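Ribose 5-phosphate isomerase B (Anaplasma phagocytophilum, PDB 4EM8) probably interconverts ribose 5-phosphate and ribulose 5-phosphate, as an isomerase of the LacAB/RpiB family. Local coordinates at residues H16-L29 / F112-L126. Numbering follows the deposited sequence.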
loop_
_atom_site.group_PDB
_atom_site.type_symbol
_atom_site.label_atom_id
_atom_site.label_comp_id
_atom_site.label_asym_id
_atom_site.label_seq_id
_atom_site.Cartn_x
_atom_site.Cartn_y
_atom_site.Cartn_z
ATOM N N HIS A 16 -1.412 3.429 -18.767
ATOM C CA HIS A 16 -2.170 4.310 -19.645
ATOM C C HIS A 16 -3.118 5.182 -18.869
ATOM O O HIS A 16 -3.355 6.313 -19.263
ATOM C CB HIS A 16 -2.963 3.476 -20.643
ATOM C CG HIS A 16 -3.741 2.385 -19.997
ATOM N ND1 HIS A 16 -3.159 1.267 -19.523
ATOM C CD2 HIS A 16 -5.097 2.274 -19.718
ATOM C CE1 HIS A 16 -4.101 0.463 -18.993
ATOM N NE2 HIS A 16 -5.282 1.083 -19.101
ATOM N N ALA A 17 -3.666 4.666 -17.763
ATOM C CA ALA A 17 -4.656 5.417 -16.963
ATOM C C ALA A 17 -4.022 6.652 -16.328
ATOM O O ALA A 17 -4.669 7.690 -16.155
ATOM C CB ALA A 17 -5.252 4.518 -15.865
ATOM N N GLY A 18 -2.739 6.535 -16.010
ATOM C CA GLY A 18 -2.010 7.554 -15.265
ATOM C C GLY A 18 -1.256 8.600 -16.056
ATOM O O GLY A 18 -0.638 9.471 -15.453
ATOM N N VAL A 19 -1.299 8.535 -17.386
ATOM C CA VAL A 19 -0.454 9.411 -18.245
ATOM C C VAL A 19 -0.712 10.894 -18.002
ATOM O O VAL A 19 0.227 11.664 -17.746
ATOM C CB VAL A 19 -0.615 9.069 -19.745
ATOM C CG1 VAL A 19 0.050 10.125 -20.618
ATOM C CG2 VAL A 19 -0.076 7.657 -20.048
ATOM N N GLU A 20 -1.975 11.304 -18.051
ATOM C CA GLU A 20 -2.330 12.710 -17.874
ATOM C C GLU A 20 -1.868 13.245 -16.499
ATOM O O GLU A 20 -1.242 14.290 -16.426
ATOM C CB GLU A 20 -3.843 12.899 -18.082
ATOM C CG GLU A 20 -4.382 14.281 -17.756
ATOM C CD GLU A 20 -5.823 14.499 -18.232
ATOM O OE1 GLU A 20 -6.397 13.592 -18.890
ATOM O OE2 GLU A 20 -6.377 15.601 -17.952
ATOM N N LEU A 21 -2.132 12.511 -15.421
ATOM C CA LEU A 21 -1.685 12.958 -14.120
ATOM C C LEU A 21 -0.152 12.975 -14.033
ATOM O O LEU A 21 0.439 13.885 -13.436
ATOM C CB LEU A 21 -2.260 12.058 -13.033
ATOM C CG LEU A 21 -1.962 12.444 -11.586
ATOM C CD1 LEU A 21 -2.460 13.869 -11.283
ATOM C CD2 LEU A 21 -2.546 11.399 -10.635
ATOM N N ARG A 22 0.489 11.939 -14.586
ATOM C CA ARG A 22 1.938 11.864 -14.589
ATOM C C ARG A 22 2.585 13.105 -15.238
ATOM O O ARG A 22 3.603 13.627 -14.756
ATOM C CB ARG A 22 2.399 10.576 -15.291
ATOM C CG ARG A 22 3.887 10.348 -15.151
ATOM C CD ARG A 22 4.415 9.222 -16.017
ATOM N NE ARG A 22 4.731 9.639 -17.366
ATOM C CZ ARG A 22 4.318 9.056 -18.490
ATOM N NH1 ARG A 22 4.755 9.526 -19.660
ATOM N NH2 ARG A 22 3.510 7.998 -18.486
ATOM N N LEU A 23 2.013 13.564 -16.330
ATOM C CA LEU A 23 2.599 14.692 -17.067
ATOM C C LEU A 23 2.324 16.007 -16.306
ATOM O O LEU A 23 3.201 16.880 -16.230
ATOM C CB LEU A 23 2.073 14.744 -18.506
ATOM C CG LEU A 23 2.435 13.583 -19.458
ATOM C CD1 LEU A 23 1.745 13.779 -20.813
ATOM C CD2 LEU A 23 3.942 13.390 -19.646
ATOM N N PHE A 24 1.135 16.103 -15.694
ATOM C CA PHE A 24 0.778 17.223 -14.813
ATOM C C PHE A 24 1.737 17.355 -13.613
ATOM O O PHE A 24 2.230 18.468 -13.318
ATOM C CB PHE A 24 -0.675 17.079 -14.331
ATOM C CG PHE A 24 -1.149 18.210 -13.433
ATOM C CD1 PHE A 24 -1.553 19.429 -13.973
ATOM C CD2 PHE A 24 -1.167 18.051 -12.042
ATOM C CE1 PHE A 24 -1.987 20.464 -13.155
ATOM C CE2 PHE A 24 -1.596 19.084 -11.213
ATOM C CZ PHE A 24 -2.005 20.289 -11.771
ATOM N N LEU A 25 1.996 16.240 -12.919
ATOM C CA LEU A 25 2.878 16.264 -11.761
ATOM C C LEU A 25 4.348 16.425 -12.159
ATOM O O LEU A 25 5.104 17.013 -11.409
ATOM C CB LEU A 25 2.673 15.059 -10.846
ATOM C CG LEU A 25 1.265 14.901 -10.288
ATOM C CD1 LEU A 25 1.079 13.505 -9.667
ATOM C CD2 LEU A 25 0.922 16.016 -9.310
ATOM N N SER A 26 4.739 15.953 -13.345
ATOM C CA SER A 26 6.104 16.165 -13.806
ATOM C C SER A 26 6.372 17.653 -14.048
ATOM O O SER A 26 7.429 18.158 -13.655
ATOM C CB SER A 26 6.442 15.316 -15.061
ATOM O OG SER A 26 6.264 13.921 -14.802
ATOM N N ALA A 27 5.422 18.348 -14.682
ATOM C CA ALA A 27 5.537 19.792 -14.926
ATOM C C ALA A 27 5.560 20.571 -13.607
ATOM O O ALA A 27 6.318 21.528 -13.464
ATOM C CB ALA A 27 4.405 20.285 -15.811
ATOM N N TYR A 28 4.739 20.146 -12.641
ATOM C CA TYR A 28 4.755 20.750 -11.311
ATOM C C TYR A 28 6.146 20.646 -10.685
ATOM O O TYR A 28 6.740 21.653 -10.266
ATOM C CB TYR A 28 3.715 20.078 -10.418
ATOM C CG TYR A 28 3.720 20.558 -8.989
ATOM C CD1 TYR A 28 3.343 21.860 -8.673
ATOM C CD2 TYR A 28 4.069 19.701 -7.941
ATOM C CE1 TYR A 28 3.353 22.305 -7.372
ATOM C CE2 TYR A 28 4.041 20.130 -6.624
ATOM C CZ TYR A 28 3.695 21.428 -6.347
ATOM O OH TYR A 28 3.703 21.884 -5.063
ATOM N N LEU A 29 6.658 19.428 -10.591
ATOM C CA LEU A 29 7.996 19.213 -10.048
ATOM C C LEU A 29 9.073 20.040 -10.752
ATOM O O LEU A 29 9.967 20.593 -10.101
ATOM C CB LEU A 29 8.370 17.732 -10.094
ATOM C CG LEU A 29 7.592 16.896 -9.071
ATOM C CD1 LEU A 29 7.926 15.423 -9.244
ATOM C CD2 LEU A 29 7.872 17.356 -7.612
ATOM N N PHE A 112 -0.307 7.043 -6.718
ATOM C CA PHE A 112 -1.619 7.667 -6.887
ATOM C C PHE A 112 -2.541 6.792 -7.732
ATOM O O PHE A 112 -2.073 6.041 -8.571
ATOM C CB PHE A 112 -1.508 8.985 -7.658
ATOM C CG PHE A 112 -0.872 10.075 -6.896
ATOM C CD1 PHE A 112 -1.557 10.679 -5.872
ATOM C CD2 PHE A 112 0.384 10.564 -7.258
ATOM C CE1 PHE A 112 -0.985 11.699 -5.156
ATOM C CE2 PHE A 112 0.956 11.598 -6.560
ATOM C CZ PHE A 112 0.257 12.177 -5.517
ATOM N N GLY A 113 -3.841 6.981 -7.523
ATOM C CA GLY A 113 -4.928 6.370 -8.293
ATOM C C GLY A 113 -5.536 7.481 -9.102
ATOM O O GLY A 113 -6.388 8.246 -8.598
ATOM N N SER A 114 -5.135 7.555 -10.376
ATOM C CA SER A 114 -5.467 8.690 -11.232
ATOM C C SER A 114 -6.966 8.816 -11.461
ATOM O O SER A 114 -7.456 9.913 -11.671
ATOM C CB SER A 114 -4.756 8.578 -12.587
ATOM O OG SER A 114 -5.180 7.387 -13.284
ATOM N N ARG A 115 -7.696 7.701 -11.413
ATOM C CA ARG A 115 -9.142 7.740 -11.610
ATOM C C ARG A 115 -9.946 8.161 -10.388
ATOM O O ARG A 115 -11.135 8.318 -10.490
ATOM C CB ARG A 115 -9.636 6.379 -12.140
ATOM C CG ARG A 115 -9.179 6.159 -13.560
ATOM C CD ARG A 115 -9.568 4.810 -14.102
ATOM N NE ARG A 115 -9.148 4.672 -15.504
ATOM C CZ ARG A 115 -8.888 3.512 -16.115
ATOM N NH1 ARG A 115 -9.008 2.369 -15.466
ATOM N NH2 ARG A 115 -8.519 3.499 -17.393
ATOM N N TYR A 116 -9.292 8.363 -9.261
ATOM C CA TYR A 116 -9.932 8.617 -7.980
ATOM C C TYR A 116 -9.396 9.868 -7.256
ATOM O O TYR A 116 -9.893 10.199 -6.177
ATOM C CB TYR A 116 -9.800 7.368 -7.072
ATOM C CG TYR A 116 -10.539 6.192 -7.661
ATOM C CD1 TYR A 116 -11.895 6.019 -7.428
ATOM C CD2 TYR A 116 -9.910 5.314 -8.538
ATOM C CE1 TYR A 116 -12.600 4.982 -8.017
ATOM C CE2 TYR A 116 -10.609 4.260 -9.119
ATOM C CZ TYR A 116 -11.946 4.095 -8.849
ATOM O OH TYR A 116 -12.653 3.077 -9.440
ATOM N N ILE A 117 -8.407 10.569 -7.826
ATOM C CA ILE A 117 -7.877 11.791 -7.194
ATOM C C ILE A 117 -7.833 12.923 -8.217
ATOM O O ILE A 117 -7.470 12.715 -9.383
ATOM C CB ILE A 117 -6.503 11.514 -6.584
ATOM C CG1 ILE A 117 -6.055 12.683 -5.708
ATOM C CG2 ILE A 117 -5.478 11.230 -7.668
ATOM C CD1 ILE A 117 -4.869 12.323 -4.854
ATOM N N ASP A 118 -8.242 14.121 -7.825
ATOM C CA ASP A 118 -8.202 15.203 -8.778
ATOM C C ASP A 118 -6.782 15.782 -8.792
ATOM O O ASP A 118 -6.061 15.697 -7.775
ATOM C CB ASP A 118 -9.250 16.267 -8.481
ATOM C CG ASP A 118 -8.666 17.446 -7.783
ATOM O OD1 ASP A 118 -8.532 17.351 -6.559
ATOM O OD2 ASP A 118 -8.314 18.434 -8.464
ATOM N N PRO A 119 -6.364 16.361 -9.938
ATOM C CA PRO A 119 -4.975 16.773 -10.095
ATOM C C PRO A 119 -4.498 17.770 -9.054
ATOM O O PRO A 119 -3.368 17.681 -8.610
ATOM C CB PRO A 119 -4.957 17.397 -11.502
ATOM C CG PRO A 119 -6.020 16.661 -12.226
ATOM C CD PRO A 119 -7.116 16.573 -11.192
ATOM N N ASP A 120 -5.347 18.720 -8.669
ATOM C CA ASP A 120 -4.925 19.721 -7.708
ATOM C C ASP A 120 -4.708 19.093 -6.327
ATOM O O ASP A 120 -3.757 19.434 -5.651
ATOM C CB ASP A 120 -5.934 20.893 -7.651
ATOM C CG ASP A 120 -5.863 21.793 -8.900
ATOM O OD1 ASP A 120 -4.975 21.587 -9.756
ATOM O OD2 ASP A 120 -6.696 22.708 -9.029
ATOM N N THR A 121 -5.555 18.150 -5.924
ATOM C CA THR A 121 -5.331 17.464 -4.668
ATOM C C THR A 121 -4.049 16.622 -4.768
ATOM O O THR A 121 -3.223 16.627 -3.841
ATOM C CB THR A 121 -6.509 16.571 -4.241
ATOM O OG1 THR A 121 -7.726 17.306 -4.351
ATOM C CG2 THR A 121 -6.321 16.091 -2.789
ATOM N N ALA A 122 -3.853 15.954 -5.903
ATOM C CA ALA A 122 -2.636 15.150 -6.092
ATOM C C ALA A 122 -1.370 15.998 -5.941
ATOM O O ALA A 122 -0.378 15.557 -5.368
ATOM C CB ALA A 122 -2.648 14.456 -7.433
ATOM N N GLN A 123 -1.421 17.225 -6.445
ATOM C CA GLN A 123 -0.287 18.134 -6.348
ATOM C C GLN A 123 0.018 18.503 -4.869
ATOM O O GLN A 123 1.185 18.555 -4.476
ATOM C CB GLN A 123 -0.586 19.381 -7.203
ATOM C CG GLN A 123 0.362 20.547 -7.057
ATOM C CD GLN A 123 -0.252 21.827 -7.626
ATOM O OE1 GLN A 123 -0.630 21.874 -8.798
ATOM N NE2 GLN A 123 -0.375 22.852 -6.791
ATOM N N SER A 124 -1.028 18.764 -4.063
ATOM C CA SER A 124 -0.841 18.994 -2.610
ATOM C C SER A 124 -0.226 17.778 -1.930
ATOM O O SER A 124 0.690 17.932 -1.107
ATOM C CB SER A 124 -2.135 19.384 -1.906
ATOM O OG SER A 124 -2.744 20.450 -2.601
ATOM N N VAL A 125 -0.686 16.577 -2.314
ATOM C CA VAL A 125 -0.186 15.341 -1.703
ATOM C C VAL A 125 1.295 15.121 -1.979
ATOM O O VAL A 125 2.078 14.837 -1.058
ATOM C CB VAL A 125 -0.985 14.098 -2.120
ATOM C CG1 VAL A 125 -0.362 12.830 -1.519
ATOM C CG2 VAL A 125 -2.406 14.240 -1.646
ATOM N N LEU A 126 1.657 15.291 -3.250
ATOM C CA LEU A 126 3.019 15.278 -3.695
ATOM C C LEU A 126 3.861 16.356 -3.005
ATOM O O LEU A 126 4.959 16.061 -2.609
ATOM C CB LEU A 126 3.080 15.466 -5.210
ATOM C CG LEU A 126 4.496 15.489 -5.823
ATOM C CD1 LEU A 126 5.279 14.212 -5.534
ATOM C CD2 LEU A 126 4.357 15.727 -7.329
HETATM O O HOH W 1 -7.055 0.549 -16.432
#
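Q123 crosses the Y28 side chain at about a right angle, over one ring face. Followed outward, its CB faces F24 CE2; its CG sits over the ring centre of Y28, 3.4 Å from the centroid, a CH-pi contact; its CD lies over the CD1-CE1 side, with the amide stacked 11° from the ring plane. At the tip the amide atoms part: OE1 comes 3.6 Å from F24 CZ, while NE2 stays near Y28 CE1. With chi1 at 170°, CG points away from the backbone N, and the extended chain carries the amide over Y28 and OE1 obliquely to F24. P119 CB covers one face of the F24 ring, offset toward its rim. Deeper in, L21 forks: CD1 meets A122 CB at 3.9 Å, and CD2 reaches F112 CB and S114 CA. L25 divides likewise, CD1 against F112 CE2 at 3.6 Å and CD2 against the Q123 backbone. L126 CD2 fits between L25 CB, L29 and the edge of Y28. At the other end A17 CB lies over one face of the R115 guanidinium, and a water joins R115 NH1 to H16 NE2; H16 and R115 are predicted to bind ribulose 5-phosphate. Helices 19-31 and 119-131, their segments crossing at -49°, pack on one side of the parallel sheet, with L21 touching strand 66-71, L29 reaching strands 9-14 and 35-38, and R142 of the second subunit packing on H16.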